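Local structure of phosphoribosylaminoimidazole carboxylase, ATPase subunit (3V4S) at residues B[144-149]-B[187-192]; B[194-199]-B[217-222]; B[258-263]-B[270-275]. The protein probably catalyses the ATP-dependent carboxylation of aminoimidazole ribonucleotide with bicarbonate, giving N5-carboxyaminoimidazole ribonucleotide in purine biosynthesis. All blocks are in the same frame, centred on the assembly; numbering follows the deposited sequence.

Contact 1: B[144-149]-B[187-192]; sequences AELSYP and LEKWVP. With ATP (adenosine-5'-triphosphate), chain F.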
loop_
_atom_site.group_PDB
_atom_site.type_symbol
_atom_site.label_atom_id
_atom_site.label_comp_id
_atom_site.label_asym_id
_atom_site.label_seq_id
_atom_site.Cartn_x
_atom_site.Cartn_y
_atom_site.Cartn_z
ATOM N N ALA B 144 -26.333 42.309 10.005
ATOM C CA ALA B 144 -26.524 43.640 9.428
ATOM C C ALA B 144 -25.381 44.008 8.472
ATOM O O ALA B 144 -25.618 44.610 7.425
ATOM C CB ALA B 144 -26.669 44.694 10.527
ATOM N N GLU B 145 -24.154 43.637 8.832
ATOM C CA GLU B 145 -22.996 43.941 8.008
ATOM C C GLU B 145 -22.837 42.986 6.827
ATOM O O GLU B 145 -22.427 43.410 5.747
ATOM C CB GLU B 145 -21.715 43.971 8.840
ATOM C CG GLU B 145 -21.610 45.180 9.750
ATOM C CD GLU B 145 -20.308 45.227 10.529
ATOM O OE1 GLU B 145 -19.550 44.231 10.511
ATOM O OE2 GLU B 145 -20.043 46.265 11.169
ATOM N N LEU B 146 -23.160 41.710 7.007
ATOM C CA LEU B 146 -22.887 40.728 5.941
ATOM C C LEU B 146 -24.097 40.404 5.097
ATOM O O LEU B 146 -23.957 39.967 3.961
ATOM C CB LEU B 146 -22.245 39.441 6.491
ATOM C CG LEU B 146 -20.995 39.547 7.389
ATOM C CD1 LEU B 146 -20.407 38.160 7.663
ATOM C CD2 LEU B 146 -19.923 40.481 6.847
ATOM N N SER B 147 -25.286 40.595 5.658
ATOM C CA SER B 147 -26.548 40.299 4.973
ATOM C C SER B 147 -26.666 38.825 4.558
ATOM O O SER B 147 -25.907 37.977 5.033
ATOM C CB SER B 147 -26.767 41.253 3.785
ATOM O OG SER B 147 -28.027 41.005 3.192
ATOM N N TYR B 148 -27.639 38.524 3.699
ATOM C CA TYR B 148 -27.922 37.157 3.250
ATOM C C TYR B 148 -27.519 36.930 1.788
ATOM O O TYR B 148 -27.614 37.850 0.981
ATOM C CB TYR B 148 -29.409 36.864 3.389
ATOM C CG TYR B 148 -29.965 37.213 4.741
ATOM C CD1 TYR B 148 -29.794 36.353 5.821
ATOM C CD2 TYR B 148 -30.660 38.406 4.939
ATOM C CE1 TYR B 148 -30.298 36.668 7.063
ATOM C CE2 TYR B 148 -31.168 38.732 6.178
ATOM C CZ TYR B 148 -30.982 37.859 7.235
ATOM O OH TYR B 148 -31.488 38.167 8.461
ATOM N N PRO B 149 -27.089 35.701 1.437
ATOM C CA PRO B 149 -26.980 34.543 2.325
ATOM C C PRO B 149 -25.661 34.524 3.107
ATOM O O PRO B 149 -24.674 35.081 2.666
ATOM C CB PRO B 149 -27.072 33.348 1.366
ATOM C CG PRO B 149 -26.669 33.874 0.018
ATOM C CD PRO B 149 -26.612 35.390 0.075
ATOM N N LEU B 187 -19.680 34.440 11.765
ATOM C CA LEU B 187 -20.562 34.536 10.628
ATOM C C LEU B 187 -19.722 34.914 9.413
ATOM O O LEU B 187 -18.881 35.806 9.486
ATOM C CB LEU B 187 -21.671 35.556 10.858
ATOM C CG LEU B 187 -22.756 35.594 9.765
ATOM C CD1 LEU B 187 -23.663 34.381 9.880
ATOM C CD2 LEU B 187 -23.580 36.884 9.851
ATOM N N GLU B 188 -19.935 34.207 8.305
ATOM C CA GLU B 188 -19.237 34.526 7.070
ATOM C C GLU B 188 -20.190 34.525 5.887
ATOM O O GLU B 188 -21.198 33.802 5.875
ATOM C CB GLU B 188 -18.067 33.560 6.835
ATOM C CG GLU B 188 -18.496 32.127 6.552
ATOM C CD GLU B 188 -17.315 31.195 6.278
ATOM O OE1 GLU B 188 -16.210 31.416 6.822
ATOM O OE2 GLU B 188 -17.525 30.225 5.535
ATOM N N LYS B 189 -19.868 35.351 4.894
ATOM C CA LYS B 189 -20.652 35.404 3.663
ATOM C C LYS B 189 -20.694 34.052 2.955
ATOM O O LYS B 189 -19.704 33.302 2.954
ATOM C CB LYS B 189 -20.086 36.463 2.721
ATOM C CG LYS B 189 -20.400 37.880 3.163
ATOM C CD LYS B 189 -19.886 38.905 2.163
ATOM C CE LYS B 189 -20.171 40.327 2.637
ATOM N NZ LYS B 189 -19.500 41.336 1.763
ATOM N N TRP B 190 -21.856 33.738 2.400
ATOM C CA TRP B 190 -22.022 32.622 1.485
ATOM C C TRP B 190 -21.190 32.850 0.244
ATOM O O TRP B 190 -21.132 33.968 -0.284
ATOM C CB TRP B 190 -23.481 32.500 1.112
ATOM C CG TRP B 190 -23.784 31.366 0.172
ATOM C CD1 TRP B 190 -23.902 31.419 -1.215
ATOM C CD2 TRP B 190 -24.029 29.963 0.524
ATOM N NE1 TRP B 190 -24.192 30.176 -1.729
ATOM C CE2 TRP B 190 -24.282 29.259 -0.738
ATOM C CE3 TRP B 190 -24.057 29.247 1.710
ATOM C CZ2 TRP B 190 -24.554 27.902 -0.779
ATOM C CZ3 TRP B 190 -24.328 27.878 1.657
ATOM C CH2 TRP B 190 -24.572 27.223 0.442
ATOM N N VAL B 191 -20.506 31.805 -0.211
ATOM C CA VAL B 191 -19.721 31.887 -1.437
ATOM C C VAL B 191 -20.446 31.061 -2.500
ATOM O O VAL B 191 -20.645 29.856 -2.319
ATOM C CB VAL B 191 -18.269 31.411 -1.234
ATOM C CG1 VAL B 191 -17.495 31.480 -2.543
ATOM C CG2 VAL B 191 -17.576 32.249 -0.171
ATOM N N PRO B 192 -20.881 31.710 -3.601
ATOM C CA PRO B 192 -21.615 30.964 -4.616
ATOM C C PRO B 192 -20.668 30.246 -5.594
ATOM O O PRO B 192 -20.722 30.491 -6.789
ATOM C CB PRO B 192 -22.433 32.062 -5.323
ATOM C CG PRO B 192 -21.607 33.311 -5.172
ATOM C CD PRO B 192 -20.684 33.123 -3.985
HETATM P PG ATP F . -15.244 19.099 7.809
HETATM O O1G ATP F . -14.476 19.189 6.514
HETATM O O2G ATP F . -16.005 17.808 8.028
HETATM O O3G ATP F . -14.450 19.540 9.007
HETATM P PB ATP F . -16.805 21.411 8.615
HETATM O O1B ATP F . -17.725 20.859 9.667
HETATM O O2B ATP F . -15.616 22.226 9.014
HETATM O O3B ATP F . -16.416 20.215 7.578
HETATM P PA ATP F . -17.089 23.344 6.513
HETATM O O1A ATP F . -15.973 22.614 5.799
HETATM O O2A ATP F . -16.866 24.755 6.996
HETATM O O3A ATP F . -17.682 22.423 7.710
HETATM O "O5'" ATP F . -18.367 23.341 5.555
HETATM C "C5'" ATP F . -18.908 22.101 5.106
HETATM C "C4'" ATP F . -19.493 22.376 3.730
HETATM O "O4'" ATP F . -20.490 23.413 3.815
HETATM C "C3'" ATP F . -18.451 22.910 2.751
HETATM O "O3'" ATP F . -17.613 21.900 2.160
HETATM C "C2'" ATP F . -19.323 23.687 1.775
HETATM O "O2'" ATP F . -19.908 22.818 0.801
HETATM C "C1'" ATP F . -20.425 24.270 2.667
HETATM N N9 ATP F . -20.021 25.648 3.055
HETATM C C8 ATP F . -19.357 26.007 4.179
HETATM N N7 ATP F . -19.117 27.343 4.193
HETATM C C5 ATP F . -19.646 27.870 3.067
HETATM C C6 ATP F . -19.765 29.214 2.451
HETATM N N6 ATP F . -19.265 30.320 3.053
HETATM N N1 ATP F . -20.400 29.309 1.254
HETATM C C2 ATP F . -20.918 28.237 0.620
HETATM N N3 ATP F . -20.841 26.994 1.121
HETATM C C4 ATP F . -20.237 26.746 2.317
#

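Contact 2: B[194-199]-B[217-222]; sequences EKEVSV and NIHVNN. With ATP (adenosine-5'-triphosphate), chain F.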
loop_
_atom_site.group_PDB
_atom_site.type_symbol
_atom_site.label_atom_id
_atom_site.label_comp_id
_atom_site.label_asym_id
_atom_site.label_seq_id
_atom_site.Cartn_x
_atom_site.Cartn_y
_atom_site.Cartn_z
ATOM N N GLU B 194 -18.569 27.462 -7.991
ATOM C CA GLU B 194 -18.984 26.550 -9.047
ATOM C C GLU B 194 -18.621 25.128 -8.607
ATOM O O GLU B 194 -19.391 24.187 -8.804
ATOM C CB GLU B 194 -18.286 26.911 -10.361
ATOM C CG GLU B 194 -19.198 26.871 -11.579
ATOM C CD GLU B 194 -18.443 26.758 -12.905
ATOM O OE1 GLU B 194 -17.399 27.433 -13.091
ATOM O OE2 GLU B 194 -18.903 25.986 -13.778
ATOM N N LYS B 195 -17.442 24.992 -8.005
ATOM C CA LYS B 195 -16.942 23.713 -7.485
ATOM C C LYS B 195 -16.135 23.932 -6.206
ATOM O O LYS B 195 -15.574 25.014 -5.989
ATOM C CB LYS B 195 -16.069 23.010 -8.539
ATOM C CG LYS B 195 -16.857 22.370 -9.670
ATOM C CD LYS B 195 -15.971 22.059 -10.864
ATOM C CE LYS B 195 -16.795 21.589 -12.047
ATOM N NZ LYS B 195 -17.633 20.409 -11.687
ATOM N N GLU B 196 -16.108 22.904 -5.355
ATOM C CA GLU B 196 -15.194 22.847 -4.211
ATOM C C GLU B 196 -13.997 22.004 -4.603
ATOM O O GLU B 196 -14.153 20.950 -5.214
ATOM C CB GLU B 196 -15.846 22.153 -3.021
ATOM C CG GLU B 196 -17.099 22.813 -2.507
ATOM C CD GLU B 196 -17.486 22.256 -1.163
ATOM O OE1 GLU B 196 -18.546 21.601 -1.091
ATOM O OE2 GLU B 196 -16.717 22.453 -0.198
ATOM N N VAL B 197 -12.804 22.452 -4.241
ATOM C CA VAL B 197 -11.622 21.670 -4.534
ATOM C C VAL B 197 -10.722 21.665 -3.326
ATOM O O VAL B 197 -10.859 22.498 -2.443
ATOM C CB VAL B 197 -10.843 22.186 -5.773
ATOM C CG1 VAL B 197 -11.726 22.224 -7.014
ATOM C CG2 VAL B 197 -10.174 23.525 -5.489
ATOM N N SER B 198 -9.799 20.709 -3.290
ATOM C CA SER B 198 -8.792 20.679 -2.252
ATOM C C SER B 198 -7.445 20.303 -2.827
ATOM O O SER B 198 -7.344 19.667 -3.905
ATOM C CB SER B 198 -9.190 19.714 -1.134
ATOM O OG SER B 198 -9.187 18.375 -1.593
ATOM N N VAL B 199 -6.421 20.703 -2.085
ATOM C CA VAL B 199 -5.043 20.472 -2.423
ATOM C C VAL B 199 -4.340 20.053 -1.141
ATOM O O VAL B 199 -4.524 20.687 -0.077
ATOM C CB VAL B 199 -4.397 21.771 -2.960
ATOM C CG1 VAL B 199 -2.968 21.519 -3.368
ATOM C CG2 VAL B 199 -5.170 22.295 -4.159
ATOM N N ASN B 217 -14.243 18.076 -4.952
ATOM C CA ASN B 217 -14.945 17.437 -3.850
ATOM C C ASN B 217 -16.452 17.661 -3.866
ATOM O O ASN B 217 -16.939 18.774 -4.096
ATOM C CB ASN B 217 -14.349 17.893 -2.515
ATOM C CG ASN B 217 -12.893 17.498 -2.371
ATOM O OD1 ASN B 217 -12.491 16.376 -2.748
ATOM N ND2 ASN B 217 -12.085 18.413 -1.830
ATOM N N ILE B 218 -17.186 16.588 -3.623
ATOM C CA ILE B 218 -18.630 16.664 -3.557
ATOM C C ILE B 218 -19.043 16.256 -2.153
ATOM O O ILE B 218 -18.703 15.158 -1.672
ATOM C CB ILE B 218 -19.316 15.814 -4.653
ATOM C CG1 ILE B 218 -18.938 16.347 -6.050
ATOM C CG2 ILE B 218 -20.828 15.806 -4.458
ATOM C CD1 ILE B 218 -19.689 15.720 -7.214
ATOM N N HIS B 219 -19.739 17.174 -1.489
ATOM C CA HIS B 219 -20.227 16.952 -0.139
ATOM C C HIS B 219 -21.709 16.720 -0.197
ATOM O O HIS B 219 -22.387 17.273 -1.063
ATOM C CB HIS B 219 -19.922 18.172 0.722
ATOM C CG HIS B 219 -18.456 18.374 0.996
ATOM N ND1 HIS B 219 -17.686 19.181 0.250
ATOM C CD2 HIS B 219 -17.626 17.831 1.972
ATOM C CE1 HIS B 219 -16.428 19.177 0.734
ATOM N NE2 HIS B 219 -16.392 18.348 1.785
ATOM N N VAL B 220 -22.222 15.903 0.725
ATOM C CA VAL B 220 -23.659 15.659 0.867
ATOM C C VAL B 220 -23.959 15.643 2.371
ATOM O O VAL B 220 -23.289 14.935 3.125
ATOM C CB VAL B 220 -24.068 14.312 0.229
ATOM C CG1 VAL B 220 -25.515 13.990 0.520
ATOM C CG2 VAL B 220 -23.836 14.334 -1.270
ATOM N N ASN B 221 -24.965 16.404 2.808
ATOM C CA ASN B 221 -25.245 16.568 4.242
ATOM C C ASN B 221 -23.994 17.073 4.970
ATOM O O ASN B 221 -23.769 16.709 6.117
ATOM C CB ASN B 221 -25.701 15.243 4.906
ATOM C CG ASN B 221 -27.085 14.776 4.460
ATOM O OD1 ASN B 221 -27.956 15.581 4.116
ATOM N ND2 ASN B 221 -27.298 13.456 4.483
ATOM N N ASN B 222 -23.179 17.884 4.290
ATOM C CA ASN B 222 -21.896 18.396 4.828
ATOM C C ASN B 222 -20.808 17.355 5.125
ATOM O O ASN B 222 -19.835 17.656 5.833
ATOM C CB ASN B 222 -22.129 19.256 6.076
ATOM C CG ASN B 222 -22.904 20.517 5.771
ATOM O OD1 ASN B 222 -23.849 20.869 6.488
ATOM N ND2 ASN B 222 -22.528 21.195 4.689
HETATM P PG ATP F . -15.244 19.099 7.809
HETATM O O1G ATP F . -14.476 19.189 6.514
HETATM O O2G ATP F . -16.005 17.808 8.028
HETATM O O3G ATP F . -14.450 19.540 9.007
HETATM P PB ATP F . -16.805 21.411 8.615
HETATM O O1B ATP F . -17.725 20.859 9.667
HETATM O O2B ATP F . -15.616 22.226 9.014
HETATM O O3B ATP F . -16.416 20.215 7.578
HETATM P PA ATP F . -17.089 23.344 6.513
HETATM O O1A ATP F . -15.973 22.614 5.799
HETATM O O2A ATP F . -16.866 24.755 6.996
HETATM O O3A ATP F . -17.682 22.423 7.710
HETATM O "O5'" ATP F . -18.367 23.341 5.555
HETATM C "C5'" ATP F . -18.908 22.101 5.106
HETATM C "C4'" ATP F . -19.493 22.376 3.730
HETATM O "O4'" ATP F . -20.490 23.413 3.815
HETATM C "C3'" ATP F . -18.451 22.910 2.751
HETATM O "O3'" ATP F . -17.613 21.900 2.160
HETATM C "C2'" ATP F . -19.323 23.687 1.775
HETATM O "O2'" ATP F . -19.908 22.818 0.801
HETATM C "C1'" ATP F . -20.425 24.270 2.667
HETATM N N9 ATP F . -20.021 25.648 3.055
HETATM C C8 ATP F . -19.357 26.007 4.179
HETATM N N7 ATP F . -19.117 27.343 4.193
HETATM C C5 ATP F . -19.646 27.870 3.067
HETATM C C6 ATP F . -19.765 29.214 2.451
HETATM N N6 ATP F . -19.265 30.320 3.053
HETATM N N1 ATP F . -20.400 29.309 1.254
HETATM C C2 ATP F . -20.918 28.237 0.620
HETATM N N3 ATP F . -20.841 26.994 1.121
HETATM C C4 ATP F . -20.237 26.746 2.317
HETATM O O HOH W 1 -17.832 20.484 -6.104
HETATM O O HOH W 2 -20.154 19.867 -2.485
#

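Contact 3: B[258-263]-B[270-275]; sequences LAVEMF and IYINEL. With MG (magnesium ion), chain G; MG (magnesium ion), chain H; ATP (adenosine-5'-triphosphate), chain F.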
loop_
_atom_site.group_PDB
_atom_site.type_symbol
_atom_site.label_atom_id
_atom_site.label_comp_id
_atom_site.label_asym_id
_atom_site.label_seq_id
_atom_site.Cartn_x
_atom_site.Cartn_y
_atom_site.Cartn_z
ATOM N N LEU B 258 -0.597 19.363 4.949
ATOM C CA LEU B 258 -1.642 20.367 5.046
ATOM C C LEU B 258 -2.652 20.162 3.929
ATOM O O LEU B 258 -2.289 20.129 2.752
ATOM C CB LEU B 258 -1.048 21.782 4.999
ATOM C CG LEU B 258 -1.944 23.002 5.206
ATOM C CD1 LEU B 258 -2.523 23.053 6.623
ATOM C CD2 LEU B 258 -1.114 24.242 4.920
ATOM N N ALA B 259 -3.909 19.987 4.326
ATOM C CA ALA B 259 -5.016 19.887 3.404
ATOM C C ALA B 259 -5.650 21.277 3.350
ATOM O O ALA B 259 -5.959 21.860 4.401
ATOM C CB ALA B 259 -6.039 18.858 3.891
ATOM N N VAL B 260 -5.847 21.783 2.128
ATOM C CA VAL B 260 -6.421 23.111 1.892
ATOM C C VAL B 260 -7.726 22.947 1.133
ATOM O O VAL B 260 -7.713 22.541 -0.033
ATOM C CB VAL B 260 -5.441 24.015 1.095
ATOM C CG1 VAL B 260 -5.979 25.439 0.974
ATOM C CG2 VAL B 260 -4.064 24.029 1.760
ATOM N N GLU B 261 -8.850 23.244 1.791
ATOM C CA GLU B 261 -10.151 23.224 1.127
ATOM C C GLU B 261 -10.455 24.596 0.529
ATOM O O GLU B 261 -10.255 25.625 1.190
ATOM C CB GLU B 261 -11.271 22.889 2.109
ATOM C CG GLU B 261 -11.195 21.519 2.750
ATOM C CD GLU B 261 -12.409 21.232 3.625
ATOM O OE1 GLU B 261 -13.403 22.012 3.625
ATOM O OE2 GLU B 261 -12.383 20.224 4.328
ATOM N N MET B 262 -11.009 24.589 -0.683
ATOM C CA MET B 262 -11.187 25.797 -1.486
ATOM C C MET B 262 -12.533 25.858 -2.174
ATOM O O MET B 262 -13.175 24.825 -2.430
ATOM C CB MET B 262 -10.090 25.880 -2.544
ATOM C CG MET B 262 -8.704 26.103 -1.979
ATOM S SD MET B 262 -7.499 25.789 -3.277
ATOM C CE MET B 262 -5.963 26.060 -2.419
ATOM N N PHE B 263 -12.963 27.083 -2.457
ATOM C CA PHE B 263 -14.179 27.313 -3.207
ATOM C C PHE B 263 -13.775 27.966 -4.517
ATOM O O PHE B 263 -13.059 28.966 -4.506
ATOM C CB PHE B 263 -15.138 28.238 -2.448
ATOM C CG PHE B 263 -15.699 27.655 -1.168
ATOM C CD1 PHE B 263 -15.953 28.479 -0.076
ATOM C CD2 PHE B 263 -15.991 26.295 -1.053
ATOM C CE1 PHE B 263 -16.478 27.960 1.107
ATOM C CE2 PHE B 263 -16.514 25.773 0.128
ATOM C CZ PHE B 263 -16.758 26.613 1.209
ATOM N N ILE B 270 -10.582 31.888 -6.340
ATOM C CA ILE B 270 -10.522 30.852 -5.302
ATOM C C ILE B 270 -10.560 31.445 -3.877
ATOM O O ILE B 270 -9.740 32.306 -3.526
ATOM C CB ILE B 270 -9.265 29.957 -5.460
ATOM C CG1 ILE B 270 -9.438 28.986 -6.637
ATOM C CG2 ILE B 270 -8.981 29.187 -4.180
ATOM C CD1 ILE B 270 -8.157 28.289 -7.053
ATOM N N TYR B 271 -11.523 30.973 -3.080
ATOM C CA TYR B 271 -11.617 31.295 -1.654
ATOM C C TYR B 271 -11.149 30.108 -0.816
ATOM O O TYR B 271 -11.537 28.972 -1.095
ATOM C CB TYR B 271 -13.061 31.647 -1.290
ATOM C CG TYR B 271 -13.516 32.935 -1.928
ATOM C CD1 TYR B 271 -14.211 32.924 -3.141
ATOM C CD2 TYR B 271 -13.217 34.167 -1.343
ATOM C CE1 TYR B 271 -14.613 34.108 -3.745
ATOM C CE2 TYR B 271 -13.612 35.361 -1.939
ATOM C CZ TYR B 271 -14.310 35.322 -3.138
ATOM O OH TYR B 271 -14.712 36.492 -3.738
ATOM N N ILE B 272 -10.299 30.371 0.173
ATOM C CA ILE B 272 -9.881 29.348 1.109
ATOM C C ILE B 272 -11.000 29.144 2.133
ATOM O O ILE B 272 -11.429 30.106 2.790
ATOM C CB ILE B 272 -8.570 29.709 1.832
ATOM C CG1 ILE B 272 -7.476 30.154 0.842
ATOM C CG2 ILE B 272 -8.077 28.511 2.631
ATOM C CD1 ILE B 272 -7.174 29.159 -0.270
ATOM N N ASN B 273 -11.485 27.907 2.243
ATOM C CA ASN B 273 -12.571 27.574 3.171
ATOM C C ASN B 273 -12.025 27.209 4.546
ATOM O O ASN B 273 -12.474 27.761 5.568
ATOM C CB ASN B 273 -13.464 26.454 2.615
ATOM C CG ASN B 273 -14.525 25.984 3.615
ATOM O OD1 ASN B 273 -15.263 26.783 4.181
ATOM N ND2 ASN B 273 -14.630 24.676 3.794
ATOM N N GLU B 274 -11.072 26.271 4.572
ATOM C CA GLU B 274 -10.445 25.840 5.816
ATOM C C GLU B 274 -9.228 24.959 5.588
ATOM O O GLU B 274 -9.018 24.418 4.501
ATOM C CB GLU B 274 -11.455 25.133 6.749
ATOM C CG GLU B 274 -11.915 23.770 6.274
ATOM C CD GLU B 274 -12.811 23.051 7.277
ATOM O OE1 GLU B 274 -13.371 21.987 6.901
ATOM O OE2 GLU B 274 -12.944 23.518 8.441
ATOM N N LEU B 275 -8.441 24.820 6.646
ATOM C CA LEU B 275 -7.205 24.066 6.629
ATOM C C LEU B 275 -7.282 22.893 7.622
ATOM O O LEU B 275 -7.924 22.998 8.660
ATOM C CB LEU B 275 -6.047 24.988 7.008
ATOM C CG LEU B 275 -5.932 26.310 6.238
ATOM C CD1 LEU B 275 -4.841 27.181 6.839
ATOM C CD2 LEU B 275 -5.686 26.071 4.753
HETATM MG MG MG G . -14.671 21.077 5.307
HETATM MG MG MG H . -9.240 24.058 10.375
HETATM P PG ATP F . -15.244 19.099 7.809
HETATM O O1G ATP F . -14.476 19.189 6.514
HETATM O O2G ATP F . -16.005 17.808 8.028
HETATM O O3G ATP F . -14.450 19.540 9.007
HETATM P PB ATP F . -16.805 21.411 8.615
HETATM O O1B ATP F . -17.725 20.859 9.667
HETATM O O2B ATP F . -15.616 22.226 9.014
HETATM O O3B ATP F . -16.416 20.215 7.578
HETATM P PA ATP F . -17.089 23.344 6.513
HETATM O O1A ATP F . -15.973 22.614 5.799
HETATM O O2A ATP F . -16.866 24.755 6.996
HETATM O O3A ATP F . -17.682 22.423 7.710
HETATM O "O5'" ATP F . -18.367 23.341 5.555
HETATM C "C5'" ATP F . -18.908 22.101 5.106
HETATM C "C4'" ATP F . -19.493 22.376 3.730
HETATM O "O4'" ATP F . -20.490 23.413 3.815
HETATM C "C3'" ATP F . -18.451 22.910 2.751
HETATM O "O3'" ATP F . -17.613 21.900 2.160
HETATM C "C2'" ATP F . -19.323 23.687 1.775
HETATM O "O2'" ATP F . -19.908 22.818 0.801
HETATM C "C1'" ATP F . -20.425 24.270 2.667
HETATM N N9 ATP F . -20.021 25.648 3.055
HETATM C C8 ATP F . -19.357 26.007 4.179
HETATM N N7 ATP F . -19.117 27.343 4.193
HETATM C C5 ATP F . -19.646 27.870 3.067
HETATM C C6 ATP F . -19.765 29.214 2.451
HETATM N N6 ATP F . -19.265 30.320 3.053
HETATM N N1 ATP F . -20.400 29.309 1.254
HETATM C C2 ATP F . -20.918 28.237 0.620
HETATM N N3 ATP F . -20.841 26.994 1.121
HETATM C C4 ATP F . -20.237 26.746 2.317
HETATM O O HOH W 3 -11.336 24.819 10.459
HETATM O O HOH W 4 -15.882 20.247 4.000
HETATM O O HOH W 5 -9.767 22.037 10.862
#

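Contact 1: B[144-149]-B[187-192]
P149 and W190 meet twice, once through backbone and once through side chains. The amide N of W190 donates to the carbonyl O of P149 at 3.1 Å, coming from above the carbonyl plane rather than along a lone pair. Beside this bond, CG of the proline ring packs on CB of W190 at 3.6 Å, the two side chains crossing at about a right angle. The peptide bond before P149 is cis, in the loop that leads from helix 136-146 to strand 150-154. At that helix's last turn L146 lies against strand 185-189: its CD1 is 3.3 Å from the carbonyl O of L187 and also touches the CD2 methyl of L187, while its CB meets CG of K189. Helix and strand thereby pack together in the ATP-grasp domain, where residues 188-191 form the adenine-binding segment. V191 N donates to ATP N1 at 2.9 Å in an almost straight bond (175°), and the adenine amino group N6 donates to both K189 O and E188 OE2. With CG of W190 anti to the backbone N (chi1 -180°), the far end of the indole leads away from the proline, and ATP C2 lies over one face, toward the rim, 3.5 Å from W190 CE3. Further out, K117 and K153 form salt bridges with the E188 carboxylate, fixing the acceptor that reads the amino group and probably favouring its charged form.

Contact 2: B[194-199]-B[217-222]
E196 and H219 form the close-knit side of this contact, together with the ribose of ATP. H219 ND1 donates to E196 OE1 at 2.9 Å, a bent bond (141°) that meets the oxygen from above the carboxylate plane. The carboxylate also takes both sugar hydroxyls: ATP O2' donates to E196 OE1 and ATP O3' to E196 OE2, each at 2.6 Å. A water bound to H219 N donates to OE1 as well, so three partners grip that oxygen. Since O3' additionally sits over one face of the imidazole, 3.3 Å from H219 CE1, O3' is held between acid and ring. E196 gets there by an extended chain with CG beside its own backbone N (chi1 -60°). At the other end of the contact, N217 N donates to E196 O at 2.9 Å. The N217 amide, with ND2 turned to S198 OG, gives that hydroxyl a bond of 2.9 Å in the amide plane; S282 and S227 hold S198 OG and N217 OD1 in turn, so these buried polar groups form a chain. The looser side is where the strands splay, their axes 118° apart, and a water bridges E196 N and N217 O. An acidic side chain on a strand of the central sheet taking both ribose hydroxyls is consistent with nucleotide binding in the ATP-grasp fold.

Contact 3: B[258-263]-B[270-275]
E261 and E274 grip one magnesium ion between them. E261 chelates it with OE1 at 2.3 Å and, more loosely, OE2 at 2.6 Å, while E274 binds through OE1 alone at 2.2 Å; the side chains run side by side, their carboxylate planes turned 74° apart. ATP O1A and O1G bring in the alpha- and gamma-phosphates, and a water is a further ligand. The L275 carbonyl O binds a second magnesium ion, whose site T110 and E116 share. E274 OE2 links the two sites, accepting from a water on the second ion and forming a salt bridge with R113. Among the hydrogen bonds, N273 ND2 donates to E261 OE1 at 2.9 Å and also to ATP O1A. CG of N273, anti to the backbone N (chi1 174°), carries the amide to E261, where its bond probably steadies a metal ligand. Main-chain bonds pair F263 with Y271 in both directions and join E261 N to E274 O. N273 N also donates to E261 O, so N273 and E274 both face E261: a classic beta bulge. A CH-pi contact places N273 CB over one face of the F263 ring, 3.9 Å from its centroid. On the hairpin's other face, V260 CG1 meets L275 CD2 and M262 CG touches I270 CG2 and I272 CD1. Helices 235-251 and 113-123 cover this apolar face, and strand 195-203 pairs with strand 256-264 along its other edge.

How the contacts relate
From the N terminus, the chain first closes a loop of 37 residues at contact 1, tying helix 136-146 to strand 185-189 of the four-stranded antiparallel sheet. A short connection then enters the eight-stranded sheet, where contact 2 closes the hairpin of strands 195-203 and 209-220. Contact 3 closes a tighter hairpin, 256-264 with 270-276, at the sheet's outer edge. The three follow in series, neither nesting nor crossing. Contacts 2 and 3 join directly, since strands 195-203 and 256-264 are neighbours, while V191 of contact 1 packs against Y271 and F263 of contact 3. Two sheets thus close around one nucleotide: base, ribose and phosphates.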